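Local atomic coordinates of sugar fermentation stimulation protein homolog (Pyrococcus furiosus, PDB entry 4DA2), a protein that probably binds DNA and combines an OB fold with a calcium-binding domain of the PD-(D/E)xK nuclease class. Residues Lys75-Asp80 with Ala177-Ser182; Ile105-Pro110 with Asp118-Cys123; Arg209-His214 with Ile221-Glu226. The protein carries 1 engineered substitution. One frame throughout, in Å; residues are numbered along the deposited sequence.

Contact 1. Residues Lys75-Asp80 with Ala177-Ser182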
loop_
_atom_site.group_PDB
_atom_site.type_symbol
_atom_site.label_atom_id
_atom_site.label_comp_id
_atom_site.label_asym_id
_atom_site.label_seq_id
_atom_site.Cartn_x
_atom_site.Cartn_y
_atom_site.Cartn_z
ATOM N N LYS A 75 1.259 13.645 11.110
ATOM C CA LYS A 75 1.750 13.396 9.758
ATOM C C LYS A 75 0.524 12.943 8.963
ATOM O O LYS A 75 -0.638 13.161 9.397
ATOM C CB LYS A 75 2.848 12.292 9.764
ATOM C CG LYS A 75 4.049 12.491 10.725
ATOM C CD LYS A 75 5.045 13.527 10.213
ATOM C CE LYS A 75 6.434 13.491 10.918
ATOM N NZ LYS A 75 6.382 13.824 12.384
ATOM N N ILE A 76 0.758 12.272 7.835
ATOM C CA ILE A 76 -0.341 11.752 7.016
ATOM C C ILE A 76 -0.155 10.258 6.719
ATOM O O ILE A 76 0.897 9.877 6.192
ATOM C CB ILE A 76 -0.456 12.522 5.700
ATOM C CG1 ILE A 76 -0.783 14.005 5.991
ATOM C CG2 ILE A 76 -1.559 11.891 4.823
ATOM C CD1 ILE A 76 -0.522 14.968 4.805
ATOM N N ALA A 77 -1.163 9.437 7.045
ATOM C CA ALA A 77 -1.186 8.018 6.640
ATOM C C ALA A 77 -1.662 7.985 5.181
ATOM O O ALA A 77 -2.662 8.610 4.844
ATOM C CB ALA A 77 -2.145 7.251 7.501
ATOM N N ILE A 78 -0.961 7.249 4.321
ATOM C CA ILE A 78 -1.332 7.220 2.908
ATOM C C ILE A 78 -2.221 6.002 2.698
ATOM O O ILE A 78 -1.749 4.844 2.756
ATOM C CB ILE A 78 -0.094 7.163 1.976
ATOM C CG1 ILE A 78 0.803 8.401 2.186
ATOM C CG2 ILE A 78 -0.580 7.028 0.519
ATOM C CD1 ILE A 78 2.194 8.347 1.489
ATOM N N ILE A 79 -3.483 6.264 2.402
ATOM C CA ILE A 79 -4.420 5.179 2.051
ATOM C C ILE A 79 -4.522 4.833 0.578
ATOM O O ILE A 79 -4.972 3.728 0.243
ATOM C CB ILE A 79 -5.839 5.453 2.606
ATOM C CG1 ILE A 79 -6.489 6.645 1.909
ATOM C CG2 ILE A 79 -5.772 5.601 4.132
ATOM C CD1 ILE A 79 -8.005 6.476 1.689
ATOM N N ASP A 80 -4.102 5.755 -0.300
ATOM C CA ASP A 80 -4.260 5.569 -1.744
ATOM C C ASP A 80 -3.239 4.551 -2.249
ATOM O O ASP A 80 -2.022 4.762 -2.142
ATOM C CB ASP A 80 -4.099 6.902 -2.492
ATOM C CG ASP A 80 -4.408 6.779 -3.993
ATOM O OD1 ASP A 80 -5.560 7.042 -4.398
ATOM O OD2 ASP A 80 -3.483 6.443 -4.767
ATOM N N ALA A 177 2.321 2.389 5.204
ATOM C CA ALA A 177 2.245 3.830 4.974
ATOM C C ALA A 177 1.576 4.603 6.116
ATOM O O ALA A 177 0.731 5.493 5.871
ATOM C CB ALA A 177 1.528 4.132 3.640
ATOM N N LEU A 178 1.953 4.253 7.353
ATOM C CA LEU A 178 1.511 4.938 8.572
ATOM C C LEU A 178 2.745 5.521 9.225
ATOM O O LEU A 178 3.778 4.866 9.238
ATOM C CB LEU A 178 0.979 3.903 9.590
ATOM C CG LEU A 178 -0.311 3.129 9.354
ATOM C CD1 LEU A 178 -0.505 2.152 10.467
ATOM C CD2 LEU A 178 -1.517 4.041 9.241
ATOM N N PRO A 179 2.634 6.720 9.818
ATOM C CA PRO A 179 3.737 7.189 10.658
ATOM C C PRO A 179 3.784 6.350 11.943
ATOM O O PRO A 179 2.798 5.677 12.305
ATOM C CB PRO A 179 3.337 8.643 10.987
ATOM C CG PRO A 179 1.810 8.612 10.946
ATOM C CD PRO A 179 1.484 7.654 9.824
ATOM N N ASN A 180 4.937 6.377 12.602
ATOM C CA ASN A 180 5.156 5.739 13.916
ATOM C C ASN A 180 4.770 4.262 14.004
ATOM O O ASN A 180 4.061 3.837 14.907
ATOM C CB ASN A 180 4.494 6.546 15.049
ATOM C CG ASN A 180 4.901 8.001 15.023
ATOM O OD1 ASN A 180 4.326 8.795 14.278
ATOM N ND2 ASN A 180 5.933 8.352 15.790
ATOM N N VAL A 181 5.234 3.486 13.043
ATOM C CA VAL A 181 5.183 2.047 13.160
ATOM C C VAL A 181 6.586 1.571 12.850
ATOM O O VAL A 181 7.307 2.224 12.089
ATOM C CB VAL A 181 4.147 1.378 12.176
ATOM C CG1 VAL A 181 2.702 1.588 12.645
ATOM C CG2 VAL A 181 4.366 1.842 10.728
ATOM N N SER A 182 6.998 0.474 13.485
ATOM C CA SER A 182 8.356 -0.052 13.302
ATOM C C SER A 182 8.354 -1.517 12.909
ATOM O O SER A 182 9.421 -2.114 12.639
ATOM C CB SER A 182 9.149 0.084 14.609
ATOM O OG SER A 182 8.437 -0.586 15.637
#

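Contact 2. Residues Ile105-Pro110 with Asp118-Cys123. Engineered in segment 118-123: I121 (natural residue Leu). With CA (calcium ion), chain D; CA (calcium ion), chain C.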
loop_
_atom_site.group_PDB
_atom_site.type_symbol
_atom_site.label_atom_id
_atom_site.label_comp_id
_atom_site.label_asym_id
_atom_site.label_seq_id
_atom_site.Cartn_x
_atom_site.Cartn_y
_atom_site.Cartn_z
ATOM N N ILE A 105 11.518 -2.253 -13.088
ATOM C CA ILE A 105 10.195 -2.792 -13.506
ATOM C C ILE A 105 10.183 -2.896 -15.035
ATOM O O ILE A 105 10.563 -1.947 -15.729
ATOM C CB ILE A 105 9.019 -1.909 -12.970
ATOM C CG1 ILE A 105 9.016 -1.943 -11.430
ATOM C CG2 ILE A 105 7.664 -2.383 -13.532
ATOM C CD1 ILE A 105 8.338 -0.729 -10.750
ATOM N N ILE A 106 9.786 -4.058 -15.547
ATOM C CA ILE A 106 9.625 -4.258 -16.986
ATOM C C ILE A 106 8.169 -4.504 -17.379
ATOM O O ILE A 106 7.793 -4.304 -18.542
ATOM C CB ILE A 106 10.551 -5.384 -17.537
ATOM C CG1 ILE A 106 10.227 -6.750 -16.899
ATOM C CG2 ILE A 106 12.017 -5.015 -17.336
ATOM C CD1 ILE A 106 10.817 -7.953 -17.640
ATOM N N LYS A 107 7.338 -4.934 -16.424
ATOM C CA LYS A 107 5.905 -5.119 -16.699
ATOM C C LYS A 107 5.116 -4.748 -15.470
ATOM O O LYS A 107 5.513 -5.092 -14.356
ATOM C CB LYS A 107 5.554 -6.569 -17.030
ATOM C CG LYS A 107 5.926 -7.060 -18.420
ATOM C CD LYS A 107 5.533 -8.529 -18.603
ATOM C CE LYS A 107 5.876 -9.029 -20.005
ATOM N NZ LYS A 107 5.679 -10.499 -20.128
ATOM N N ARG A 108 4.004 -4.054 -15.692
ATOM C CA ARG A 108 3.030 -3.744 -14.627
ATOM C C ARG A 108 1.786 -4.601 -14.837
ATOM O O ARG A 108 1.343 -4.807 -15.963
ATOM C CB ARG A 108 2.671 -2.263 -14.598
ATOM C CG ARG A 108 3.816 -1.357 -14.125
ATOM C CD ARG A 108 3.605 0.095 -14.517
ATOM N NE ARG A 108 4.843 0.856 -14.311
ATOM C CZ ARG A 108 4.924 2.182 -14.302
ATOM N NH1 ARG A 108 3.840 2.927 -14.484
ATOM N NH2 ARG A 108 6.097 2.770 -14.107
ATOM N N GLU A 109 1.237 -5.108 -13.744
ATOM C CA GLU A 109 0.066 -6.018 -13.775
ATOM C C GLU A 109 0.112 -7.225 -14.725
ATOM O O GLU A 109 -0.898 -7.515 -15.385
ATOM C CB GLU A 109 -1.227 -5.222 -14.033
ATOM C CG GLU A 109 -1.428 -4.061 -13.088
ATOM C CD GLU A 109 -1.712 -4.515 -11.673
ATOM O OE1 GLU A 109 -2.584 -5.384 -11.480
ATOM O OE2 GLU A 109 -1.074 -3.999 -10.736
ATOM N N PRO A 110 1.255 -7.945 -14.800
ATOM C CA PRO A 110 1.277 -9.129 -15.651
ATOM C C PRO A 110 0.339 -10.205 -15.119
ATOM O O PRO A 110 0.146 -10.335 -13.897
ATOM C CB PRO A 110 2.721 -9.622 -15.523
ATOM C CG PRO A 110 3.183 -9.093 -14.218
ATOM C CD PRO A 110 2.562 -7.751 -14.133
ATOM N N ASP A 118 1.351 -7.250 -9.187
ATOM C CA ASP A 118 1.684 -5.860 -9.471
ATOM C C ASP A 118 2.809 -5.651 -10.460
ATOM O O ASP A 118 2.658 -4.842 -11.393
ATOM C CB ASP A 118 2.025 -5.100 -8.190
ATOM C CG ASP A 118 0.840 -4.895 -7.320
ATOM O OD1 ASP A 118 -0.306 -4.856 -7.833
ATOM O OD2 ASP A 118 1.027 -4.744 -6.086
ATOM N N TYR A 119 3.936 -6.340 -10.246
ATOM C CA TYR A 119 5.154 -6.097 -11.060
ATOM C C TYR A 119 5.901 -7.343 -11.474
ATOM O O TYR A 119 6.017 -8.296 -10.704
ATOM C CB TYR A 119 6.150 -5.187 -10.308
ATOM C CG TYR A 119 5.541 -3.908 -9.727
ATOM C CD1 TYR A 119 5.204 -2.838 -10.553
ATOM C CD2 TYR A 119 5.323 -3.776 -8.360
ATOM C CE1 TYR A 119 4.642 -1.672 -10.042
ATOM C CE2 TYR A 119 4.766 -2.603 -7.820
ATOM C CZ TYR A 119 4.437 -1.550 -8.666
ATOM O OH TYR A 119 3.867 -0.398 -8.159
ATOM N N LEU A 120 6.436 -7.305 -12.697
ATOM C CA LEU A 120 7.546 -8.159 -13.074
ATOM C C LEU A 120 8.739 -7.237 -13.143
ATOM O O LEU A 120 8.714 -6.222 -13.839
ATOM C CB LEU A 120 7.330 -8.832 -14.430
ATOM C CG LEU A 120 8.500 -9.719 -14.855
ATOM C CD1 LEU A 120 8.720 -10.841 -13.844
ATOM C CD2 LEU A 120 8.285 -10.293 -16.271
ATOM N N ILE A 121 9.758 -7.611 -12.380
ATOM C CA ILE A 121 10.991 -6.836 -12.242
ATOM C C ILE A 121 12.146 -7.652 -12.820
ATOM O O ILE A 121 12.239 -8.861 -12.605
ATOM C CB ILE A 121 11.204 -6.453 -10.771
ATOM C CG1 ILE A 121 10.218 -5.340 -10.421
ATOM C CG2 ILE A 121 12.653 -5.959 -10.484
ATOM C CD1 ILE A 121 10.108 -5.047 -8.939
ATOM N N GLU A 122 13.001 -6.984 -13.582
ATOM C CA GLU A 122 14.137 -7.648 -14.207
ATOM C C GLU A 122 15.424 -7.232 -13.544
ATOM O O GLU A 122 15.694 -6.029 -13.380
ATOM C CB GLU A 122 14.175 -7.379 -15.716
ATOM C CG GLU A 122 15.312 -8.141 -16.433
ATOM C CD GLU A 122 15.363 -7.882 -17.942
ATOM O OE1 GLU A 122 14.443 -7.243 -18.491
ATOM O OE2 GLU A 122 16.328 -8.343 -18.573
ATOM N N CYS A 123 16.209 -8.232 -13.145
ATOM C CA CYS A 123 17.519 -8.009 -12.512
ATOM C C CYS A 123 18.637 -8.577 -13.410
ATOM O O CYS A 123 18.350 -9.159 -14.475
ATOM C CB CYS A 123 17.575 -8.692 -11.153
ATOM S SG CYS A 123 16.306 -8.106 -9.999
HETATM CA CA CA D . -2.359 -5.082 -8.847
HETATM CA CA CA C . -1.109 -4.648 -5.099
HETATM O O HOH W 1 1.105 -2.562 -10.740
HETATM O O HOH W 2 -2.930 -5.293 -3.646
HETATM O O HOH W 3 -3.234 -4.808 -6.603
HETATM O O HOH W 4 -0.617 -2.320 -5.736
HETATM O O HOH W 5 -4.615 -6.305 -9.238
HETATM O O HOH W 6 -1.934 -7.484 -8.346
#

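Contact 3. Residues Arg209-His214 with Ile221-Glu226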
loop_
_atom_site.group_PDB
_atom_site.type_symbol
_atom_site.label_atom_id
_atom_site.label_comp_id
_atom_site.label_asym_id
_atom_site.label_seq_id
_atom_site.Cartn_x
_atom_site.Cartn_y
_atom_site.Cartn_z
ATOM N N ARG A 209 8.612 -8.665 2.619
ATOM C CA ARG A 209 9.238 -7.417 3.118
ATOM C C ARG A 209 8.103 -6.499 3.562
ATOM O O ARG A 209 6.942 -6.648 3.122
ATOM C CB ARG A 209 10.026 -6.697 2.007
ATOM C CG ARG A 209 11.123 -7.550 1.307
ATOM C CD ARG A 209 12.333 -7.878 2.187
ATOM N NE ARG A 209 13.292 -8.703 1.433
ATOM C CZ ARG A 209 13.382 -10.028 1.537
ATOM N NH1 ARG A 209 12.616 -10.685 2.403
ATOM N NH2 ARG A 209 14.270 -10.687 0.801
ATOM N N ALA A 210 8.446 -5.550 4.421
ATOM C CA ALA A 210 7.522 -4.490 4.817
ATOM C C ALA A 210 8.286 -3.168 4.943
ATOM O O ALA A 210 9.367 -3.128 5.510
ATOM C CB ALA A 210 6.828 -4.849 6.128
ATOM N N LEU A 211 7.694 -2.097 4.431
ATOM C CA LEU A 211 8.338 -0.793 4.399
ATOM C C LEU A 211 7.537 0.248 5.151
ATOM O O LEU A 211 6.319 0.253 5.058
ATOM C CB LEU A 211 8.468 -0.332 2.958
ATOM C CG LEU A 211 9.071 -1.318 1.952
ATOM C CD1 LEU A 211 8.990 -0.722 0.541
ATOM C CD2 LEU A 211 10.524 -1.635 2.324
ATOM N N GLY A 212 8.221 1.120 5.896
ATOM C CA GLY A 212 7.543 2.217 6.593
ATOM C C GLY A 212 7.589 3.477 5.754
ATOM O O GLY A 212 8.654 3.878 5.259
ATOM N N LEU A 213 6.418 4.104 5.582
ATOM C CA LEU A 213 6.286 5.305 4.791
ATOM C C LEU A 213 5.263 6.208 5.453
ATOM O O LEU A 213 4.415 5.727 6.211
ATOM C CB LEU A 213 5.787 4.984 3.375
ATOM C CG LEU A 213 6.783 4.418 2.368
ATOM C CD1 LEU A 213 6.981 2.904 2.549
ATOM C CD2 LEU A 213 6.282 4.727 0.985
ATOM N N HIS A 214 5.389 7.500 5.203
ATOM C CA HIS A 214 4.351 8.471 5.541
ATOM C C HIS A 214 4.515 9.678 4.627
ATOM O O HIS A 214 5.494 9.785 3.855
ATOM C CB HIS A 214 4.382 8.857 7.039
ATOM C CG HIS A 214 5.596 9.642 7.425
ATOM N ND1 HIS A 214 6.737 9.052 7.931
ATOM C CD2 HIS A 214 5.865 10.966 7.344
ATOM C CE1 HIS A 214 7.655 9.976 8.152
ATOM N NE2 HIS A 214 7.153 11.150 7.806
ATOM N N ILE A 221 6.913 12.771 0.645
ATOM C CA ILE A 221 6.703 11.369 1.000
ATOM C C ILE A 221 8.030 10.814 1.513
ATOM O O ILE A 221 9.075 10.931 0.864
ATOM C CB ILE A 221 6.122 10.540 -0.167
ATOM C CG1 ILE A 221 4.660 10.952 -0.433
ATOM C CG2 ILE A 221 6.229 9.005 0.116
ATOM C CD1 ILE A 221 3.951 10.074 -1.441
ATOM N N ILE A 222 7.967 10.251 2.707
ATOM C CA ILE A 222 9.163 9.867 3.459
ATOM C C ILE A 222 9.249 8.340 3.584
ATOM O O ILE A 222 8.306 7.675 4.028
ATOM C CB ILE A 222 9.169 10.535 4.881
ATOM C CG1 ILE A 222 9.035 12.068 4.788
ATOM C CG2 ILE A 222 10.422 10.159 5.680
ATOM C CD1 ILE A 222 10.016 12.719 3.815
ATOM N N TYR A 223 10.411 7.788 3.238
ATOM C CA TYR A 223 10.630 6.365 3.374
ATOM C C TYR A 223 11.465 6.185 4.630
ATOM O O TYR A 223 12.589 6.679 4.687
ATOM C CB TYR A 223 11.358 5.833 2.115
ATOM C CG TYR A 223 11.902 4.420 2.255
ATOM C CD1 TYR A 223 11.104 3.370 2.767
ATOM C CD2 TYR A 223 13.219 4.126 1.892
ATOM C CE1 TYR A 223 11.608 2.081 2.900
ATOM C CE2 TYR A 223 13.728 2.820 2.021
ATOM C CZ TYR A 223 12.915 1.813 2.526
ATOM O OH TYR A 223 13.418 0.533 2.663
ATOM N N ARG A 224 10.900 5.511 5.639
ATOM C CA ARG A 224 11.543 5.362 6.936
ATOM C C ARG A 224 12.484 4.138 6.997
ATOM O O ARG A 224 13.294 4.032 7.913
ATOM C CB ARG A 224 10.512 5.336 8.075
ATOM C CG ARG A 224 9.699 6.657 8.261
ATOM C CD ARG A 224 8.970 6.657 9.629
ATOM N NE ARG A 224 8.208 5.426 9.835
ATOM C CZ ARG A 224 7.027 5.167 9.277
ATOM N NH1 ARG A 224 6.441 6.067 8.499
ATOM N NH2 ARG A 224 6.423 4.006 9.503
ATOM N N GLY A 225 12.401 3.266 5.999
ATOM C CA GLY A 225 13.180 2.033 5.959
ATOM C C GLY A 225 12.277 0.819 6.127
ATOM O O GLY A 225 11.029 0.924 6.055
ATOM N N GLU A 226 12.884 -0.334 6.397
ATOM C CA GLU A 226 12.074 -1.543 6.555
ATOM C C GLU A 226 11.473 -1.686 7.948
ATOM O O GLU A 226 12.015 -1.188 8.944
ATOM C CB GLU A 226 12.879 -2.802 6.227
ATOM C CG GLU A 226 13.302 -2.900 4.788
ATOM C CD GLU A 226 14.086 -4.186 4.514
ATOM O OE1 GLU A 226 13.621 -5.282 4.935
ATOM O OE2 GLU A 226 15.130 -4.103 3.839
#

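Contact 1. Residues Lys75-Asp80 with Ala177-Ser182
The amide of I78 donates to the carbonyl of A177, with I78 N 2.9 Å from A177 O, in the plane of the carbonyl and at an N-H...O angle of 154°. The same oxygen takes a second, softer approach from the residue before, since the CA-H of A77 turns toward it and A77 CA lies 3.3 Å from A177 O. Two successive residues of strand 75-78 therefore share one acceptor in a loop that has no regular structure of its own, and no strand ladder develops from it. Next to this bond the methyl group of A177 rests on the backbone and branch point of I78: A177 CB is 3.5 Å from I78 O and 3.8 Å from I78 CB.

Strand 75-78 pairs with strand 65-72 in the sheet of the OB domain, whereas 177-182 leaves strand 169-176 of the PD-(D/E)xK sheet, which makes this a buried interface between the two folds. The Q84 side chain on the helix that follows takes up I78 O, and R138 of strand 127-139 holds the carbonyls of P179 and N180.

Further along, apolar groups complete the fit. L178 starts out away from the strand, yet one of its two methyls returns to it, bringing L178 CD2 to 3.7 Å from A77 CB. The CB of P179 points toward the strand, and the ring carbons meet K75 and A77, with P179 CD 4.2 Å from A77 CA. At the outer end the K75 and P179 side chains pass one another running opposite ways, K75 CB being 3.9 Å from P179 CB. In the lysine a bent chi2 (-76°) turns CD aside, and the ammonium end leads away from the loop while the first two carbons of the side chain stay against the proline.

Contact 2. Residues Ile105-Pro110 with Asp118-Cys123
E109 and D118 reach a common calcium ion with each CG anti to its own carbonyl carbon, while a bent chi2 (-69°) turns the CD of E109 toward the metal. E109 holds the ion with both carboxylate oxygens, OE2 at 2.5 Å from the calcium, and D118 OD1 binds it at 2.3 Å. The two side chains run alongside each other, their carboxylate planes 51° apart, drawn together by the shared ion. D118 OD2 binds a second calcium at 2.4 Å, and D118 OD1 is a longer ligand of it at 2.9 Å; E131 and T132 help to complete this paired-metal site, consistent with the acidic metal-binding residues of PD-(D/E)xK nucleases. Water 1 donates to E109 OE2 and D118 O, which also accepts from E109 N at 2.8 Å.

Farther from the metals, L120 O takes the amides of both I106 and K107, I106 N at 3.0 Å and K107 N at 3.2 Å: a classic beta bulge. I105 CD1 makes an off-centre CH-pi contact with the Y119 ring and I105 CG1 touches CG1 of I121, an engineered residue.

Strand 115-122 pairs on its other edge with strand 127-139, to which I121 and L120 pack, and Y119 OH is hydrogen-bonded to E89 of helix 81-93.

Contact 3. Residues Arg209-His214 with Ile221-Glu226
R224 crosses the beta hairpin of strands 207-215 and 220-229 to lie against its partner strand, beginning with R224 CB, 3.7 Å from G212 O. Its CG and CD then run by the imidazole of H214, R224 CD lying 3.7 Å from H214 ND1 at the ring edge. A bend at chi3 (-51°) sets NE, and beyond it the guanidinium passes over G212 and comes within 18° of coplanar with the imidazole. R224 NH1 donates to H214 ND1 at 3.1 Å, in the plane of the ring, and makes a weak bond to L213 O. R224 NH2 lies 3.6 Å from G212 CA, a place where a side chain on residue 212 would collide with it, and also donates to V181 O, and weakly to L178 O, in the neighbouring loop. An alanine here would probably leave H214 ND1 and V181 O without this donor and the imidazole freer to turn.

G212 bonds to two successive residues, its N to G225 O and its O to R224 N, and farther on H214 and I222 exchange bonds in both directions. H214 NE2 bonds to E216, and I222 CB lies over one face of the H214 ring, 3.5 Å above its plane and offset toward the rim.

How the contacts relate
Contact 1 joins the OB sheet to the PD-(D/E)xK sheet, while contacts 2 and 3 both belong to the latter. In sequence, contact 2 falls wholly between the two segments of contact 1, and contact 3 follows both. Contacts 1 and 3 are neighbours, their centres about 9 Å apart. They touch where R224 meets the 177-182 loop and where I76 O packs against H214 CB, so the hairpin lies directly beside the domain interface. The centre of contact 2 is about 25 Å from that of contact 1, across the chain's centre, and about 21 Å from that of contact 3, yet the A177 side chain is only about 13 Å from a calcium. Strands 127-139 and 169-176 link contact 2 to the hairpin.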